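Local atomic coordinates of arylmalonate decarboxylase (Bordetella bronchiseptica, PDB entry 3IP8), a protein that catalyses the decarboxylation of 2-aryl-2-methylmalonates, taking up a proton and releasing carbon dioxide to give 2-arylpropionates. Residues I9-P14 against L31-S36; T124-D129 against L185-G190. All coordinates share one frame; numbering follows the deposited sequence.

Contact 1 (9-14 with 31-36) and contact 2 (124-129 with 185-190) belong to two different four-stranded parallel sheets, each with strand order 2-1-3-4, as in the two-domain Asp/Glu racemase clan. They lie on opposite sides of the chain's centre, with their own centres about 21 Å apart and their nearest atoms about 7 Å apart. Benzylphosphonic acid bridges the gap. Contact 1 supplies Pro14, whose CG is 3.5 Å from C4 of the ligand ring, while contact 2 brings Tyr126, Cys188, Gly189 and Gly190 to the phosphonate, methylene and ring. Ser76 and Thr75 also hydrogen-bond the ligand. In both contacts the pocket residues follow the end of a strand.

Contact 1 (I9-P14 against L31-S36); sequences IGMIVP and LPFIAS. With B85 (benzylphosphonic acid), chain B.
Ile9 leans its branched flank along the Phe33 ring, the two side chains pointing the same way. Ile9 CB lies 3.7 Å from Phe33 CD1, and the methyl Ile9 CD1 reaches Phe33 CE1 at 3.8 Å; the isoleucine lies obliquely along the ring's CD1-CE1 bond. Met11, its chain extended beyond CG (chi2 177°), lays its methyl CE against the same ring atoms, 3.9 Å from Phe33 CD1; its sulfur makes an oblique Met-aromatic contact. Small Ala35 sits beside Val13, its CB 4.3 Å from Val13 CG1. Phe216 of helix 211-223, which covers this face, meets Phe33 edge-to-face. The segments are neighbouring parallel strands of a beta-alpha-beta unit, connected through helix 23-27, and strand 9-13 is an inner strand of its sheet. Five backbone hydrogen bonds join them, the first between Ile9 N and Pro32 O, the last between Val13 N and Ser36 O. On the other face Gly10 offers no bump, and Ile34 CG1, turned between its own backbone N and carbonyl carbon (chi1 57°), rests 3.9 Å from Gly10 CA. Leu62 of helix 55-64 packs on Ile12, Ile34 and Ser36 there, while His58 hydrogen-bonds Ser36 OG. Past Val13, Pro14 lays CG and CD against the ligand's phenyl ring.

Contact 2 (T124-D129 against L185-G190); sequences TAYIDD and LLSCGG. With B85 (benzylphosphonic acid), chain B.
Tyr126 sets one face of its ring under the carbonyl O of Ser187, while Cys188 CB comes in obliquely, 3.8 Å from Tyr126 CE1. At the phenol end, Tyr126 OH and Ser187 OG share a 2.9 Å hydrogen bond; Ser187 OG stands anti to its own N (chi1 -166°), which swings it toward the phenol. Tyr126 OH also lies 2.6 Å from phosphonate O10 of benzylphosphonic acid, a weak bond that may compete with the serine for the one phenol proton. Here two parallel strands, 119-124 and 183-187, end side by side and their following loops diverge to line the ligand pocket. A single backbone bond marks the divergence, Ala125 N donating to Ser187 O. Just beyond it, Ala125 CB packs 3.6 Å from Cys188 CB. An ST turn bends the chain after Thr124: its OG1 accepts from Tyr126 N at 3.0 Å and has a second partner in Asn131 OD1. On another oxygen of the phosphonate, Gly189 N donates a nearly straight bond of 2.6 Å to O9. Cys188 SG accepts a bond from Gly190 N and comes within 3.5 Å of the ligand methylene C7, while Gly190, without a side chain, lies against the ligand ring.

Contact 1 (I9-P14 against L31-S36)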
ATOM      1  N   ILE A   9     -13.018   5.556  -8.946  1.00 14.35           N
ATOM      2  CA  ILE A   9     -11.607   5.255  -8.780  1.00 13.94           C
ATOM      3  C   ILE A   9     -11.332   3.804  -9.141  1.00 12.02           C
ATOM      4  O   ILE A   9     -11.971   2.895  -8.613  1.00 11.95           O
ATOM      5  CB  ILE A   9     -11.170   5.544  -7.340  1.00 11.37           C
ATOM      6  CG1 ILE A   9     -11.260   7.057  -7.068  1.00 13.47           C
ATOM      7  CG2 ILE A   9      -9.759   5.029  -7.072  1.00 14.18           C
ATOM      8  CD1 ILE A   9     -11.317   7.412  -5.583  1.00 14.69           C
ATOM      9  N   GLY A  10     -10.405   3.594 -10.075  1.00  9.89           N
ATOM     10  CA  GLY A  10     -10.041   2.256 -10.511  1.00 10.25           C
ATOM     11  C   GLY A  10      -8.780   1.785  -9.806  1.00 10.70           C
ATOM     12  O   GLY A  10      -7.826   2.551  -9.591  1.00 12.54           O
ATOM     13  N   MET A  11      -8.765   0.503  -9.459  1.00 10.62           N
ATOM     14  CA  MET A  11      -7.640  -0.086  -8.740  1.00  8.11           C
ATOM     15  C   MET A  11      -7.182  -1.376  -9.402  1.00 10.76           C
ATOM     16  O   MET A  11      -7.979  -2.271  -9.663  1.00 10.75           O
ATOM     17  CB  MET A  11      -8.041  -0.325  -7.278  1.00  9.17           C
ATOM     18  CG  MET A  11      -8.195   0.978  -6.515  1.00 10.71           C
ATOM     19  SD  MET A  11      -8.740   0.719  -4.825  1.00 10.72           S
ATOM     20  CE  MET A  11      -8.283   2.317  -4.128  1.00 11.00           C
ATOM     21  N   ILE A  12      -5.898  -1.428  -9.738  1.00  9.41           N
ATOM     22  CA  ILE A  12      -5.284  -2.659 -10.204  1.00  9.42           C
ATOM     23  C   ILE A  12      -4.808  -3.392  -8.950  1.00  9.48           C
ATOM     24  O   ILE A  12      -3.982  -2.869  -8.185  1.00 10.00           O
ATOM     25  CB  ILE A  12      -4.083  -2.371 -11.117  1.00  8.25           C
ATOM     26  CG1 ILE A  12      -4.477  -1.465 -12.276  1.00  9.69           C
ATOM     27  CG2 ILE A  12      -3.481  -3.659 -11.644  1.00 10.27           C
ATOM     28  CD1 ILE A  12      -3.265  -0.980 -13.068  1.00 11.53           C
ATOM     29  N   VAL A  13      -5.308  -4.608  -8.734  1.00  9.63           N
ATOM     30  CA  VAL A  13      -4.993  -5.342  -7.508  1.00 10.17           C
ATOM     31  C   VAL A  13      -4.244  -6.628  -7.835  1.00  9.13           C
ATOM     32  O   VAL A  13      -4.483  -7.237  -8.860  1.00 10.20           O
ATOM     33  CB  VAL A  13      -6.271  -5.672  -6.701  1.00  9.58           C
ATOM     34  CG1 VAL A  13      -6.974  -4.384  -6.285  1.00 10.88           C
ATOM     35  CG2 VAL A  13      -7.232  -6.570  -7.507  1.00  9.26           C
ATOM     36  N   PRO A  14      -3.330  -7.054  -6.964  1.00  8.71           N
ATOM     37  CA  PRO A  14      -2.582  -8.285  -7.239  1.00 10.57           C
ATOM     38  C   PRO A  14      -3.399  -9.576  -7.428  1.00 11.55           C
ATOM     39  O   PRO A  14      -3.096 -10.304  -8.362  1.00 11.37           O
ATOM     40  CB  PRO A  14      -1.598  -8.370  -6.061  1.00  9.68           C
ATOM     41  CG  PRO A  14      -1.321  -6.908  -5.750  1.00  9.97           C
ATOM     42  CD  PRO A  14      -2.689  -6.239  -5.913  1.00  9.92           C
ATOM     43  N   LEU A  31     -18.123   6.117  -1.613  1.00 15.89           N
ATOM     44  CA  LEU A  31     -17.369   6.339  -2.849  1.00 16.52           C
ATOM     45  C   LEU A  31     -17.357   5.141  -3.775  1.00 15.27           C
ATOM     46  O   LEU A  31     -17.298   4.000  -3.321  1.00 18.13           O
ATOM     47  CB  LEU A  31     -15.930   6.723  -2.531  1.00 15.20           C
ATOM     48  CG  LEU A  31     -15.721   8.157  -2.019  1.00 20.38           C
ATOM     49  CD1 LEU A  31     -16.495   8.429  -0.747  1.00 25.45           C
ATOM     50  CD2 LEU A  31     -14.250   8.446  -1.795  1.00 16.96           C
ATOM     51  N   PRO A  32     -17.390   5.392  -5.096  1.00 17.15           N
ATOM     52  CA  PRO A  32     -17.370   4.291  -6.071  1.00 16.82           C
ATOM     53  C   PRO A  32     -15.947   3.830  -6.430  1.00 12.39           C
ATOM     54  O   PRO A  32     -15.099   4.633  -6.790  1.00 16.67           O
ATOM     55  CB  PRO A  32     -18.048   4.913  -7.294  1.00 17.10           C
ATOM     56  CG  PRO A  32     -17.755   6.353  -7.204  1.00 18.88           C
ATOM     57  CD  PRO A  32     -17.640   6.699  -5.736  1.00 18.44           C
ATOM     58  N   PHE A  33     -15.697   2.531  -6.282  1.00 13.32           N
ATOM     59  CA  PHE A  33     -14.422   1.929  -6.691  1.00 11.32           C
ATOM     60  C   PHE A  33     -14.688   0.757  -7.613  1.00 12.60           C
ATOM     61  O   PHE A  33     -15.700   0.064  -7.480  1.00 13.08           O
ATOM     62  CB  PHE A  33     -13.645   1.395  -5.477  1.00 11.64           C
ATOM     63  CG  PHE A  33     -13.276   2.438  -4.483  1.00 10.77           C
ATOM     64  CD1 PHE A  33     -12.103   3.167  -4.612  1.00 11.66           C
ATOM     65  CD2 PHE A  33     -14.099   2.699  -3.390  1.00 12.10           C
ATOM     66  CE1 PHE A  33     -11.769   4.142  -3.682  1.00 12.59           C
ATOM     67  CE2 PHE A  33     -13.756   3.675  -2.458  1.00 13.13           C
ATOM     68  CZ  PHE A  33     -12.599   4.388  -2.599  1.00 12.84           C
ATOM     69  N   ILE A  34     -13.785   0.539  -8.561  1.00 10.95           N
ATOM     70  CA  ILE A  34     -13.803  -0.675  -9.369  1.00 12.24           C
ATOM     71  C   ILE A  34     -12.382  -1.234  -9.408  1.00 10.92           C
ATOM     72  O   ILE A  34     -11.438  -0.508  -9.124  1.00 12.43           O
ATOM     73  CB  ILE A  34     -14.301  -0.437 -10.827  1.00 12.30           C
ATOM     74  CG1 ILE A  34     -13.466   0.623 -11.549  1.00 12.35           C
ATOM     75  CG2 ILE A  34     -15.778  -0.066 -10.833  1.00 13.85           C
ATOM     76  CD1 ILE A  34     -13.790   0.731 -13.057  1.00 14.65           C
ATOM     77  N   ALA A  35     -12.240  -2.514  -9.732  1.00 11.68           N
ATOM     78  CA  ALA A  35     -10.928  -3.179  -9.670  1.00 10.27           C
ATOM     79  C   ALA A  35     -10.711  -4.170 -10.801  1.00 11.03           C
ATOM     80  O   ALA A  35     -11.662  -4.682 -11.396  1.00 13.09           O
ATOM     81  CB  ALA A  35     -10.749  -3.893  -8.312  1.00 11.97           C
ATOM     82  N   SER A  36      -9.441  -4.450 -11.064  1.00  9.48           N
ATOM     83  CA  SER A  36      -9.009  -5.408 -12.082  1.00 11.52           C
ATOM     84  C   SER A  36      -7.819  -6.195 -11.505  1.00 11.30           C
ATOM     85  O   SER A  36      -6.889  -5.581 -10.981  1.00 10.83           O
ATOM     86  CB  SER A  36      -8.605  -4.644 -13.344  1.00 13.71           C
ATOM     87  OG  SER A  36      -8.387  -5.526 -14.428  1.00 14.23           O
TER
HETATM   88  C1  B85 B 249      -0.612  -9.092  -1.517  1.00 12.67           C
HETATM   89  C2  B85 B 249      -1.979  -9.440  -1.703  1.00 11.86           C
HETATM   90  C3  B85 B 249      -2.874  -8.493  -2.147  1.00 12.19           C
HETATM   91  C4  B85 B 249      -2.439  -7.104  -2.407  1.00 12.90           C
HETATM   92  C5  B85 B 249      -1.114  -6.756  -2.216  1.00 11.83           C
HETATM   93  C6  B85 B 249      -0.192  -7.753  -1.763  1.00 12.68           C
HETATM   94  C7  B85 B 249       1.262  -7.472  -1.422  1.00 16.34           C
HETATM   95  P8  B85 B 249       1.948  -5.808  -1.785  1.00 12.46           P
HETATM   96  O9  B85 B 249       1.207  -4.656  -0.976  1.00 13.44           O
HETATM   97  O10 B85 B 249       3.534  -5.780  -1.505  1.00 12.84           O
HETATM   98  O11 B85 B 249       1.770  -5.577  -3.246  1.00 16.60           O

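Contact 2 (T124-D129 against L185-G190)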
ATOM      1  N   THR A 124       6.274  -5.870   8.200  1.00 10.16           N
ATOM      2  CA  THR A 124       5.817  -6.314   6.879  1.00  9.59           C
ATOM      3  C   THR A 124       5.380  -7.761   6.851  1.00  9.28           C
ATOM      4  O   THR A 124       5.694  -8.552   7.744  1.00 10.47           O
ATOM      5  CB  THR A 124       6.899  -6.183   5.774  1.00 10.96           C
ATOM      6  OG1 THR A 124       7.749  -7.335   5.823  1.00 10.47           O
ATOM      7  CG2 THR A 124       7.739  -4.899   5.923  1.00 10.36           C
ATOM      8  N   ALA A 125       4.687  -8.124   5.773  1.00  8.64           N
ATOM      9  CA  ALA A 125       4.303  -9.509   5.608  1.00 10.36           C
ATOM     10  C   ALA A 125       5.344 -10.331   4.879  1.00 12.15           C
ATOM     11  O   ALA A 125       5.094 -11.506   4.638  1.00 12.43           O
ATOM     12  CB  ALA A 125       2.955  -9.615   4.858  1.00 12.07           C
ATOM     13  N   TYR A 126       6.495  -9.743   4.543  1.00  9.13           N
ATOM     14  CA  TYR A 126       7.312 -10.284   3.444  1.00 10.58           C
ATOM     15  C   TYR A 126       8.500 -11.128   3.861  1.00 10.13           C
ATOM     16  O   TYR A 126       8.930 -11.083   5.019  1.00 12.46           O
ATOM     17  CB  TYR A 126       7.899  -9.161   2.592  1.00 12.35           C
ATOM     18  CG  TYR A 126       6.946  -8.078   2.148  1.00 10.93           C
ATOM     19  CD1 TYR A 126       5.758  -8.388   1.487  1.00 10.44           C
ATOM     20  CD2 TYR A 126       7.289  -6.744   2.301  1.00  9.84           C
ATOM     21  CE1 TYR A 126       4.898  -7.360   1.049  1.00 11.32           C
ATOM     22  CE2 TYR A 126       6.437  -5.724   1.871  1.00  8.18           C
ATOM     23  CZ  TYR A 126       5.255  -6.048   1.246  1.00 11.56           C
ATOM     24  OH  TYR A 126       4.415  -5.044   0.807  1.00 12.22           O
ATOM     25  N   ILE A 127       9.073 -11.823   2.878  1.00 11.58           N
ATOM     26  CA  ILE A 127      10.369 -12.465   3.049  1.00 13.12           C
ATOM     27  C   ILE A 127      11.466 -11.419   2.945  1.00 12.96           C
ATOM     28  O   ILE A 127      11.231 -10.299   2.477  1.00 10.87           O
ATOM     29  CB  ILE A 127      10.602 -13.578   1.995  1.00 12.60           C
ATOM     30  CG1 ILE A 127      10.521 -13.003   0.594  1.00 14.55           C
ATOM     31  CG2 ILE A 127       9.578 -14.689   2.198  1.00 11.33           C
ATOM     32  CD1 ILE A 127      11.008 -13.960  -0.474  1.00 15.32           C
ATOM     33  N   ASP A 128      12.670 -11.765   3.378  1.00 13.43           N
ATOM     34  CA  ASP A 128      13.697 -10.732   3.502  1.00 15.05           C
ATOM     35  C   ASP A 128      14.201 -10.130   2.190  1.00 14.28           C
ATOM     36  O   ASP A 128      14.558  -8.957   2.164  1.00 13.71           O
ATOM     37  CB  ASP A 128      14.847 -11.177   4.415  1.00 19.29           C
ATOM     38  CG  ASP A 128      14.476 -11.075   5.892  1.00 25.09           C
ATOM     39  OD1 ASP A 128      13.707 -10.142   6.258  1.00 22.27           O
ATOM     40  OD2 ASP A 128      14.949 -11.918   6.677  1.00 33.03           O
ATOM     41  N   ASP A 129      14.190 -10.877   1.092  1.00 15.97           N
ATOM     42  CA  ASP A 129      14.623 -10.259  -0.161  1.00 15.00           C
ATOM     43  C   ASP A 129      13.735  -9.048  -0.451  1.00 15.20           C
ATOM     44  O   ASP A 129      14.218  -7.985  -0.866  1.00 16.18           O
ATOM     45  CB  ASP A 129      14.593 -11.237  -1.333  1.00 18.30           C
ATOM     46  CG  ASP A 129      15.048 -10.587  -2.651  1.00 24.44           C
ATOM     47  OD1 ASP A 129      15.730  -9.529  -2.626  1.00 26.06           O
ATOM     48  OD2 ASP A 129      14.727 -11.139  -3.722  1.00 32.26           O
ATOM     49  N   LEU A 185       5.756   1.773   9.153  1.00  8.43           N
ATOM     50  CA  LEU A 185       5.170   1.368   7.865  1.00  7.38           C
ATOM     51  C   LEU A 185       4.749  -0.093   7.977  1.00  7.92           C
ATOM     52  O   LEU A 185       5.592  -0.966   8.196  1.00  9.51           O
ATOM     53  CB  LEU A 185       6.181   1.538   6.726  1.00  8.38           C
ATOM     54  CG  LEU A 185       5.694   0.936   5.414  1.00  9.42           C
ATOM     55  CD1 LEU A 185       4.430   1.623   4.877  1.00 11.24           C
ATOM     56  CD2 LEU A 185       6.798   1.031   4.379  1.00 10.47           C
ATOM     57  N   LEU A 186       3.434  -0.347   7.913  1.00  9.12           N
ATOM     58  CA  LEU A 186       2.904  -1.709   7.919  1.00  8.27           C
ATOM     59  C   LEU A 186       2.637  -2.076   6.461  1.00 10.58           C
ATOM     60  O   LEU A 186       1.651  -1.619   5.857  1.00  9.63           O
ATOM     61  CB  LEU A 186       1.633  -1.750   8.766  1.00  9.19           C
ATOM     62  CG  LEU A 186       0.834  -3.051   8.830  1.00  9.12           C
ATOM     63  CD1 LEU A 186       1.730  -4.229   9.217  1.00 11.36           C
ATOM     64  CD2 LEU A 186      -0.304  -2.872   9.822  1.00 12.13           C
ATOM     65  N   SER A 187       3.551  -2.833   5.866  1.00 10.27           N
ATOM     66  CA  SER A 187       3.530  -3.028   4.435  1.00  8.50           C
ATOM     67  C   SER A 187       2.997  -4.386   4.067  1.00  9.76           C
ATOM     68  O   SER A 187       3.480  -5.407   4.565  1.00 11.12           O
ATOM     69  CB  SER A 187       4.934  -2.855   3.848  1.00  7.63           C
ATOM     70  OG  SER A 187       4.893  -2.723   2.414  1.00 12.03           O
ATOM     71  N   CYS A 188       2.023  -4.337   3.158  1.00 12.65           N
ATOM     72  CA  CYS A 188       1.388  -5.425   2.404  1.00 11.76           C
ATOM     73  C   CYS A 188      -0.093  -5.112   2.257  1.00 11.82           C
ATOM     74  O   CYS A 188      -0.851  -5.072   3.234  1.00 11.13           O
ATOM     75  CB  CYS A 188       1.611  -6.828   2.967  1.00 11.22           C
ATOM     76  SG  CYS A 188       0.691  -8.041   1.991  1.00 13.86           S
ATOM     77  N   GLY A 189      -0.474  -4.839   1.024  1.00 11.85           N
ATOM     78  CA  GLY A 189      -1.818  -4.406   0.736  1.00 11.38           C
ATOM     79  C   GLY A 189      -2.833  -5.525   0.778  1.00  9.76           C
ATOM     80  O   GLY A 189      -4.011  -5.266   0.592  1.00 12.20           O
ATOM     81  N   GLY A 190      -2.396  -6.754   1.054  1.00 10.59           N
ATOM     82  CA  GLY A 190      -3.328  -7.861   1.190  1.00 11.21           C
ATOM     83  C   GLY A 190      -3.760  -8.050   2.634  1.00 11.63           C
ATOM     84  O   GLY A 190      -4.698  -8.787   2.930  1.00 13.13           O
TER
HETATM   85  C1  B85 B 249      -0.612  -9.092  -1.517  1.00 12.67           C
HETATM   86  C2  B85 B 249      -1.979  -9.440  -1.703  1.00 11.86           C
HETATM   87  C3  B85 B 249      -2.874  -8.493  -2.147  1.00 12.19           C
HETATM   88  C4  B85 B 249      -2.439  -7.104  -2.407  1.00 12.90           C
HETATM   89  C5  B85 B 249      -1.114  -6.756  -2.216  1.00 11.83           C
HETATM   90  C6  B85 B 249      -0.192  -7.753  -1.763  1.00 12.68           C
HETATM   91  C7  B85 B 249       1.262  -7.472  -1.422  1.00 16.34           C
HETATM   92  P8  B85 B 249       1.948  -5.808  -1.785  1.00 12.46           P
HETATM   93  O9  B85 B 249       1.207  -4.656  -0.976  1.00 13.44           O
HETATM   94  O10 B85 B 249       3.534  -5.780  -1.505  1.00 12.84           O
HETATM   95  O11 B85 B 249       1.770  -5.577  -3.246  1.00 16.60           O